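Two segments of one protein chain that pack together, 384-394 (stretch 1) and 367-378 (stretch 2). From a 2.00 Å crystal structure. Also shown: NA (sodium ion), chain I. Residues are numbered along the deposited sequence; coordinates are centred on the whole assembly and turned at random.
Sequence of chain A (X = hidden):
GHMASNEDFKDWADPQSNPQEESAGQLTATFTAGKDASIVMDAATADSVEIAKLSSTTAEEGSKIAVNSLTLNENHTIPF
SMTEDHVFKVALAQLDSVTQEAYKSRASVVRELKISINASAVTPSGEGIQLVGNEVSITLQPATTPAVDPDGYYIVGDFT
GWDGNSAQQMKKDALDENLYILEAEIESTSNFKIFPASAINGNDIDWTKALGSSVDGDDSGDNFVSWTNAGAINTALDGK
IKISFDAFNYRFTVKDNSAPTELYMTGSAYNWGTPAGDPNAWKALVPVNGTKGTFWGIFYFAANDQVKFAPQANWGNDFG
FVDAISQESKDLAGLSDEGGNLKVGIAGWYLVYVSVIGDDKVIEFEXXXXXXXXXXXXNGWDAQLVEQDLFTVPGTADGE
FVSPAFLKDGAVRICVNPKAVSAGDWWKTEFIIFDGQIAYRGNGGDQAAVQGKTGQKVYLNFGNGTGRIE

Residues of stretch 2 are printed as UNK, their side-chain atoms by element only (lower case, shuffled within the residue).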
ATOM      1  N   GLN A 384      19.605  20.268  14.191  1.00 25.52           N
ATOM      2  CA  GLN A 384      19.689  18.811  13.988  1.00 25.04           C
ATOM      3  C   GLN A 384      19.479  18.440  12.533  1.00 24.34           C
ATOM      4  O   GLN A 384      18.477  18.815  11.945  1.00 23.87           O
ATOM      5  CB  GLN A 384      18.626  18.085  14.842  1.00 24.52           C
ATOM      6  CG  GLN A 384      18.995  17.899  16.312  1.00 23.50           C
ATOM      7  CD  GLN A 384      17.835  17.292  17.122  1.00 21.25           C
ATOM      8  OE1 GLN A 384      17.076  16.467  16.609  1.00 19.46           O
ATOM      9  NE2 GLN A 384      17.661  17.750  18.348  1.00 23.76           N
ATOM     10  N   LEU A 385      20.309  17.527  12.042  1.00 24.57           N
ATOM     11  CA  LEU A 385      20.195  17.026  10.673  1.00 26.35           C
ATOM     12  C   LEU A 385      20.379  18.163   9.644  1.00 27.37           C
ATOM     13  O   LEU A 385      19.736  18.173   8.603  1.00 26.18           O
ATOM     14  CB  LEU A 385      18.825  16.322  10.448  1.00 26.48           C
ATOM     15  CG  LEU A 385      18.459  15.028  11.198  1.00 23.72           C
ATOM     16  CD1 LEU A 385      17.089  14.477  10.701  1.00 21.03           C
ATOM     17  CD2 LEU A 385      19.523  13.974  11.065  1.00 17.60           C
ATOM     18  N   VAL A 386      21.220  19.142   9.975  1.00 28.52           N
ATOM     19  CA  VAL A 386      21.397  20.303   9.103  1.00 29.57           C
ATOM     20  C   VAL A 386      22.610  20.145   8.224  1.00 29.73           C
ATOM     21  O   VAL A 386      23.349  19.161   8.331  1.00 30.64           O
ATOM     22  CB  VAL A 386      21.487  21.613   9.901  1.00 29.22           C
ATOM     23  CG1 VAL A 386      20.124  21.972  10.460  1.00 30.28           C
ATOM     24  CG2 VAL A 386      22.541  21.483  11.034  1.00 30.17           C
ATOM     25  N   GLU A 387      22.695  21.006   7.212  1.00 30.94           N
ATOM     26  CA  GLU A 387      23.717  20.894   6.159  1.00 30.80           C
ATOM     27  C   GLU A 387      25.163  20.839   6.716  1.00 29.50           C
ATOM     28  O   GLU A 387      26.012  20.134   6.180  1.00 29.83           O
ATOM     29  CB  GLU A 387      23.571  22.079   5.187  1.00 31.44           C
ATOM     30  CG  GLU A 387      24.355  21.952   3.880  1.00 35.63           C
ATOM     31  CD  GLU A 387      23.993  23.075   2.876  1.00 50.92           C
ATOM     32  OE1 GLU A 387      23.372  24.083   3.306  1.00 43.68           O
ATOM     33  OE2 GLU A 387      24.306  22.931   1.665  1.00 53.50           O
ATOM     34  N   GLN A 388      25.435  21.610   7.761  1.00 29.39           N
ATOM     35  CA  GLN A 388      26.782  21.666   8.358  1.00 30.32           C
ATOM     36  C   GLN A 388      27.182  20.356   9.039  1.00 30.15           C
ATOM     37  O   GLN A 388      28.390  20.018   9.134  1.00 29.81           O
ATOM     38  CB  GLN A 388      26.863  22.806   9.369  1.00 30.29           C
ATOM     39  CG  GLN A 388      26.352  24.142   8.839  1.00 33.18           C
ATOM     40  CD  GLN A 388      24.870  24.140   8.665  1.00 43.60           C
ATOM     41  OE1 GLN A 388      24.308  23.206   8.090  1.00 40.05           O
ATOM     42  NE2 GLN A 388      24.206  25.160   9.200  1.00 48.57           N
ATOM     43  N   ASP A 389      26.178  19.617   9.525  1.00 29.01           N
ATOM     44  CA  ASP A 389      26.433  18.373  10.253  1.00 28.47           C
ATOM     45  C   ASP A 389      26.522  17.170   9.306  1.00 28.21           C
ATOM     46  O   ASP A 389      26.877  16.056   9.719  1.00 27.30           O
ATOM     47  CB  ASP A 389      25.378  18.187  11.360  1.00 27.93           C
ATOM     48  CG  ASP A 389      25.515  19.239  12.485  1.00 26.83           C
ATOM     49  OD1 ASP A 389      26.587  19.865  12.587  1.00 33.00           O
ATOM     50  OD2 ASP A 389      24.573  19.433  13.275  1.00 22.63           O
ATOM     51  N   LEU A 390      26.462  17.461   8.006  1.00 27.59           N
ATOM     52  CA  LEU A 390      26.524  16.416   6.969  1.00 27.24           C
ATOM     53  C   LEU A 390      27.939  15.888   6.732  1.00 26.99           C
ATOM     54  O   LEU A 390      28.883  16.648   6.747  1.00 28.71           O
ATOM     55  CB  LEU A 390      25.939  16.970   5.676  1.00 27.48           C
ATOM     56  CG  LEU A 390      25.569  15.994   4.585  1.00 30.17           C
ATOM     57  CD1 LEU A 390      24.181  15.470   4.845  1.00 25.56           C
ATOM     58  CD2 LEU A 390      25.637  16.689   3.201  1.00 34.30           C
ATOM     59  N   PHE A 391      28.090  14.575   6.567  1.00 25.95           N
ATOM     60  CA  PHE A 391      29.393  13.993   6.310  1.00 26.04           C
ATOM     61  C   PHE A 391      29.652  14.136   4.806  1.00 28.34           C
ATOM     62  O   PHE A 391      28.799  13.746   3.989  1.00 27.74           O
ATOM     63  CB  PHE A 391      29.402  12.480   6.635  1.00 25.70           C
ATOM     64  CG  PHE A 391      29.705  12.137   8.090  1.00 24.08           C
ATOM     65  CD1 PHE A 391      30.509  11.047   8.379  1.00 15.32           C
ATOM     66  CD2 PHE A 391      28.944  12.685   9.123  1.00 20.01           C
ATOM     67  CE1 PHE A 391      30.673  10.596   9.701  1.00 18.01           C
ATOM     68  CE2 PHE A 391      29.160  12.287  10.463  1.00 16.31           C
ATOM     69  CZ  PHE A 391      30.017  11.235  10.732  1.00 12.17           C
ATOM     70  N   THR A 392      30.886  14.475   4.440  1.00 28.27           N
ATOM     71  CA  THR A 392      31.306  14.353   3.049  1.00 28.87           C
ATOM     72  C   THR A 392      31.224  12.904   2.588  1.00 28.62           C
ATOM     73  O   THR A 392      31.597  11.986   3.332  1.00 28.94           O
ATOM     74  CB  THR A 392      32.765  14.861   2.824  1.00 29.27           C
ATOM     75  OG1 THR A 392      33.676  13.769   2.996  1.00 29.66           O
ATOM     76  CG2 THR A 392      33.101  15.973   3.784  1.00 26.79           C
ATOM     77  N   VAL A 393      30.873  12.723   1.306  1.00 28.07           N
ATOM     78  CA  VAL A 393      30.681  11.406   0.700  1.00 27.80           C
ATOM     79  C   VAL A 393      31.858  11.025  -0.231  1.00 28.91           C
ATOM     80  O   VAL A 393      32.144  11.725  -1.175  1.00 29.28           O
ATOM     81  CB  VAL A 393      29.353  11.379  -0.135  1.00 28.09           C
ATOM     82  CG1 VAL A 393      29.153  10.038  -0.781  1.00 25.53           C
ATOM     83  CG2 VAL A 393      28.167  11.733   0.728  1.00 27.47           C
ATOM     84  N   PRO A 394      32.428   9.837  -0.045  1.00 29.45           N
ATOM     85  CA  PRO A 394      33.531   9.445  -0.895  1.00 30.14           C
ATOM     86  C   PRO A 394      33.091   9.209  -2.356  1.00 31.37           C
ATOM     87  O   PRO A 394      31.998   8.664  -2.597  1.00 30.53           O
ATOM     88  CB  PRO A 394      33.988   8.127  -0.276  1.00 30.90           C
ATOM     89  CG  PRO A 394      32.735   7.541   0.306  1.00 28.81           C
ATOM     90  CD  PRO A 394      31.901   8.712   0.751  1.00 29.47           C
ATOM     91  N   UNK A 367      19.638   9.576  -0.945  1.00 22.25           N
ATOM     92  CA  UNK A 367      20.971  10.153  -0.788  1.00 23.65           C
ATOM     93  C   UNK A 367      21.611   9.554   0.482  1.00 23.42           C
ATOM     94  O   UNK A 367      20.955   9.478   1.526  1.00 23.84           O
ATOM     95  n   UNK A 367      23.398  13.679  -2.561  1.00 48.78           N
ATOM     96  c   UNK A 367      20.891  11.676  -0.654  1.00 23.68           C
ATOM     97  c   UNK A 367      20.287  12.402  -1.877  1.00 27.50           C
ATOM     98  c   UNK A 367      21.267  12.457  -3.028  1.00 41.76           C
ATOM     99  c   UNK A 367      21.998  13.791  -3.073  1.00 45.91           C
ATOM    100  N   UNK A 368      22.891   9.124   0.387  1.00 23.21           N
ATOM    101  CA  UNK A 368      23.623   8.594   1.558  1.00 22.14           C
ATOM    102  C   UNK A 368      24.038   9.695   2.507  1.00 21.29           C
ATOM    103  O   UNK A 368      25.217   9.982   2.611  1.00 21.04           O
ATOM    104  c   UNK A 368      24.857   7.979   0.932  1.00 21.83           C
ATOM    105  c   UNK A 368      23.773   9.275  -0.782  1.00 22.40           C
ATOM    106  c   UNK A 368      25.146   8.873  -0.228  1.00 23.74           C
ATOM    107  N   UNK A 369      23.062  10.397   3.084  1.00 20.56           N
ATOM    108  CA  UNK A 369      23.331  11.511   3.997  1.00 20.95           C
ATOM    109  C   UNK A 369      23.560  11.018   5.424  1.00 21.77           C
ATOM    110  O   UNK A 369      22.619  10.538   6.085  1.00 21.24           O
ATOM    111  c   UNK A 369      22.038  13.240   2.718  1.00 23.32           C
ATOM    112  c   UNK A 369      22.166  12.477   4.009  1.00 19.87           C
ATOM    113  n   UNK A 369      20.862  13.769   2.470  1.00 27.13           N
ATOM    114  o   UNK A 369      22.925  13.183   1.878  1.00 23.56           O
ATOM    115  N   UNK A 370      24.811  11.062   5.866  1.00 21.87           N
ATOM    116  CA  UNK A 370      25.156  10.691   7.242  1.00 21.98           C
ATOM    117  C   UNK A 370      25.398  11.965   8.020  1.00 22.54           C
ATOM    118  O   UNK A 370      25.961  12.935   7.485  1.00 21.85           O
ATOM    119  c   UNK A 370      26.411   9.828   7.275  1.00 21.91           C
ATOM    120  c   UNK A 370      26.806   9.465   8.736  1.00 21.77           C
ATOM    121  c   UNK A 370      26.215   8.613   6.486  1.00 20.43           C
ATOM    122  N   UNK A 371      24.898  12.016   9.248  1.00 22.14           N
ATOM    123  CA  UNK A 371      24.899  13.259  10.006  1.00 22.54           C
ATOM    124  C   UNK A 371      25.597  13.128  11.356  1.00 23.51           C
ATOM    125  O   UNK A 371      25.308  12.207  12.137  1.00 22.38           O
ATOM    126  c   UNK A 371      22.048  16.006   7.511  1.00 29.17           C
ATOM    127  o   UNK A 371      20.463  15.568   5.785  1.00 41.63           O
ATOM    128  c   UNK A 371      22.776  14.210   8.964  1.00 26.01           C
ATOM    129  c   UNK A 371      23.497  13.753  10.223  1.00 23.08           C
ATOM    130  c   UNK A 371      22.829  15.545   8.560  1.00 30.44           C
ATOM    131  c   UNK A 371      21.207  15.125   6.848  1.00 39.14           C
ATOM    132  c   UNK A 371      21.879  13.352   8.302  1.00 31.79           C
ATOM    133  c   UNK A 371      21.121  13.793   7.242  1.00 35.42           C
ATOM    134  N   UNK A 372      26.397  14.141  11.685  1.00 23.75           N
ATOM    135  CA  UNK A 372      26.849  14.361  13.043  1.00 23.74           C
ATOM    136  C   UNK A 372      25.738  14.943  13.890  1.00 23.71           C
ATOM    137  O   UNK A 372      25.024  15.867  13.469  1.00 24.97           O
ATOM    138  c   UNK A 372      29.635  13.880  14.482  1.00 23.47           C
ATOM    139  c   UNK A 372      28.913  15.252  14.329  1.00 25.02           C
ATOM    140  c   UNK A 372      29.936  16.417  14.308  1.00 29.41           C
ATOM    141  c   UNK A 372      28.068  15.276  13.055  1.00 22.76           C
ATOM    142  N   UNK A 373      25.558  14.388  15.083  1.00 23.15           N
ATOM    143  CA  UNK A 373      24.509  14.852  15.982  1.00 22.05           C
ATOM    144  C   UNK A 373      25.088  15.133  17.358  1.00 21.92           C
ATOM    145  O   UNK A 373      26.041  14.490  17.780  1.00 21.57           O
ATOM    146  s   UNK A 373      21.644  14.594  14.215  1.00 26.22           S
ATOM    147  c   UNK A 373      23.401  13.795  16.109  1.00 21.02           C
ATOM    148  c   UNK A 373      22.822  13.372  14.779  1.00 22.77           C
ATOM    149  c   UNK A 373      20.425  14.613  15.546  1.00 23.58           C
ATOM    150  N   UNK A 374      24.421  16.002  18.087  1.00 22.49           N
ATOM    151  CA  UNK A 374      24.682  16.181  19.492  1.00 25.75           C
ATOM    152  C   UNK A 374      25.790  17.180  19.688  1.00 27.07           C
ATOM    153  O   UNK A 374      25.860  18.205  18.982  1.00 27.82           O
ATOM    154  N   UNK A 375      26.631  16.925  20.673  1.00 27.99           N
ATOM    155  CA  UNK A 375      27.307  17.997  21.359  1.00 29.29           C
ATOM    156  C   UNK A 375      28.473  18.524  20.521  1.00 29.32           C
ATOM    157  O   UNK A 375      28.821  19.703  20.595  1.00 29.05           O
ATOM    158  o   UNK A 375      25.746  18.374  23.606  1.00 39.95           O
ATOM    159  c   UNK A 375      26.729  17.619  23.796  1.00 32.61           C
ATOM    160  o   UNK A 375      26.951  17.063  24.897  1.00 36.93           O
ATOM    161  c   UNK A 375      27.803  17.520  22.706  1.00 29.29           C
ATOM    162  N   UNK A 376      29.046  17.644  19.707  1.00 29.95           N
ATOM    163  CA  UNK A 376      30.176  17.986  18.889  1.00 30.75           C
ATOM    164  C   UNK A 376      29.791  18.576  17.529  1.00 31.33           C
ATOM    165  O   UNK A 376      30.670  18.972  16.759  1.00 32.97           O
ATOM    166  c   UNK A 376      31.140  16.795  18.711  1.00 30.97           C
ATOM    167  o   UNK A 376      30.540  15.797  17.880  1.00 32.03           O
ATOM    168  c   UNK A 376      31.493  16.185  20.043  1.00 31.50           C
ATOM    169  N   UNK A 377      28.503  18.869  17.347  1.00 31.66           N
ATOM    170  CA  UNK A 377      27.971  19.292  16.028  1.00 31.36           C
ATOM    171  C   UNK A 377      27.495  20.767  16.049  1.00 32.21           C
ATOM    172  O   UNK A 377      27.470  21.377  17.103  1.00 32.81           O
ATOM    173  o   UNK A 377      25.572  18.864  16.043  1.00 25.90           O
ATOM    174  c   UNK A 377      26.822  18.362  15.610  1.00 30.57           C
ATOM    175  N   UNK A 378      26.936  21.251  14.927  1.00 33.44           N
ATOM    176  CA  UNK A 378      26.638  22.702  14.753  1.00 33.65           C
ATOM    177  C   UNK A 378      25.474  23.248  15.614  1.00 34.42           C
ATOM    178  O   UNK A 378      24.308  22.836  15.464  1.00 34.89           O
ATOM    179  c   UNK A 378      25.918  24.473  12.975  1.00 37.95           C
ATOM    180  c   UNK A 378      24.867  27.063  12.508  1.00 54.10           C
ATOM    181  c   UNK A 378      26.252  26.899  12.699  1.00 45.15           C
ATOM    182  c   UNK A 378      26.465  23.063  13.246  1.00 34.15           C
ATOM    183  c   UNK A 378      24.555  24.672  12.720  1.00 47.33           C
ATOM    184  c   UNK A 378      24.020  25.955  12.542  1.00 49.90           C
ATOM    185  c   UNK A 378      26.772  25.598  12.928  1.00 46.12           C
ATOM    186  o   UNK A 378      24.303  28.329  12.307  1.00 52.89           O
TER
HETATM  187 NA    NA I 514      23.858  20.239  15.165  1.00 33.33          NA
HETATM  188  O   HOH W   1      26.628  12.081   4.272  1.00 23.97           O
HETATM  189  O   HOH W   2      22.756  17.627  13.561  1.00 35.83           O

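Position 367 carries four carbons in a row ending in a nitrogen, an unbranched chain that stays clear of stretch 1; it is lysine, K367. At 368 three carbons close a ring onto the backbone nitrogen, which defines proline, P368. Its ring carbon CG lies 4.2 Å from V393 CG1, a loose apolar contact near the end of the interface. Position 369 has two side-chain carbons, the second bearing one oxygen and one nitrogen. That is the amide of asparagine, N369, whose CB lies 3.7 Å from L390 CD1.

Position 370 shows one carbon carrying two more, the beta-branched pattern of valine, V370. Its CG1 sits over one face of the F391 ring, 3.8 Å from the ring centroid and almost on the ring normal, a CH-pi contact. The backbone is engaged too: F391 N donates to V370 O at 2.8 Å.

At 371 one carbon leads to a six-carbon ring bearing an oxygen, so the residue is tyrosine, Y371. Although its CA-to-CB bond points away from stretch 1, the ring is held between two leucines: L390 CD1 lies over one face, 3.9 Å from the centroid of the Y371 ring, and L385 CD2 over the opposite face, 3.7 Å from Y371 CD2. V386 O approaches the ring edge, 3.5 Å from Y371 CE1.

Four carbons forked at the second mark position 372 as leucine, L372. Its CB packs 4.1 Å from F391 CE2, while its backbone L372 N donates to D389 O at 2.8 Å. Position 373 has an unbranched chain of two carbons, a sulfur and a terminal carbon, hence methionine, M373; M373 SD lies 3.8 Å from L385 CD2, and M373 CE 3.7 Å from Q384 CG.

No side-chain atoms are present at 374, and the positive phi of 87° suits glycine, G374, which begins a type I turn. Position 375 bears two carbons, the second with two oxygens: aspartate, D375, out of reach of stretch 1. At 376 one carbon carries an oxygen and a carbon, giving threonine, T376, also without contact. One carbon followed by one oxygen at 377 is serine, S377, which closes the turn with its OG 2.4 Å from the sodium ion NA. Position 378 again has a carbon and a six-carbon ring bearing an oxygen, a second tyrosine, Y378. Q388 NE2 lies over one face of this ring, 3.4 Å from Y378 CE2.

The contact works through a short backbone pairing and a metal site. The hydrogen bonds of F391 N and L372 N flank a single beta bridge between L390 and Y371, and water 1 extends the link by joining V370 N to F391 O. D389 connects the two parts: its OD1 accepts from Y378 N at 2.7 Å, while its OD2 binds NA at 2.2 Å. S377 OG and Y378 O complete the share of these stretches in the sodium site, tying the turn to D389.

Stretch 2, residues 367-378: KPNVYLMGDTSY
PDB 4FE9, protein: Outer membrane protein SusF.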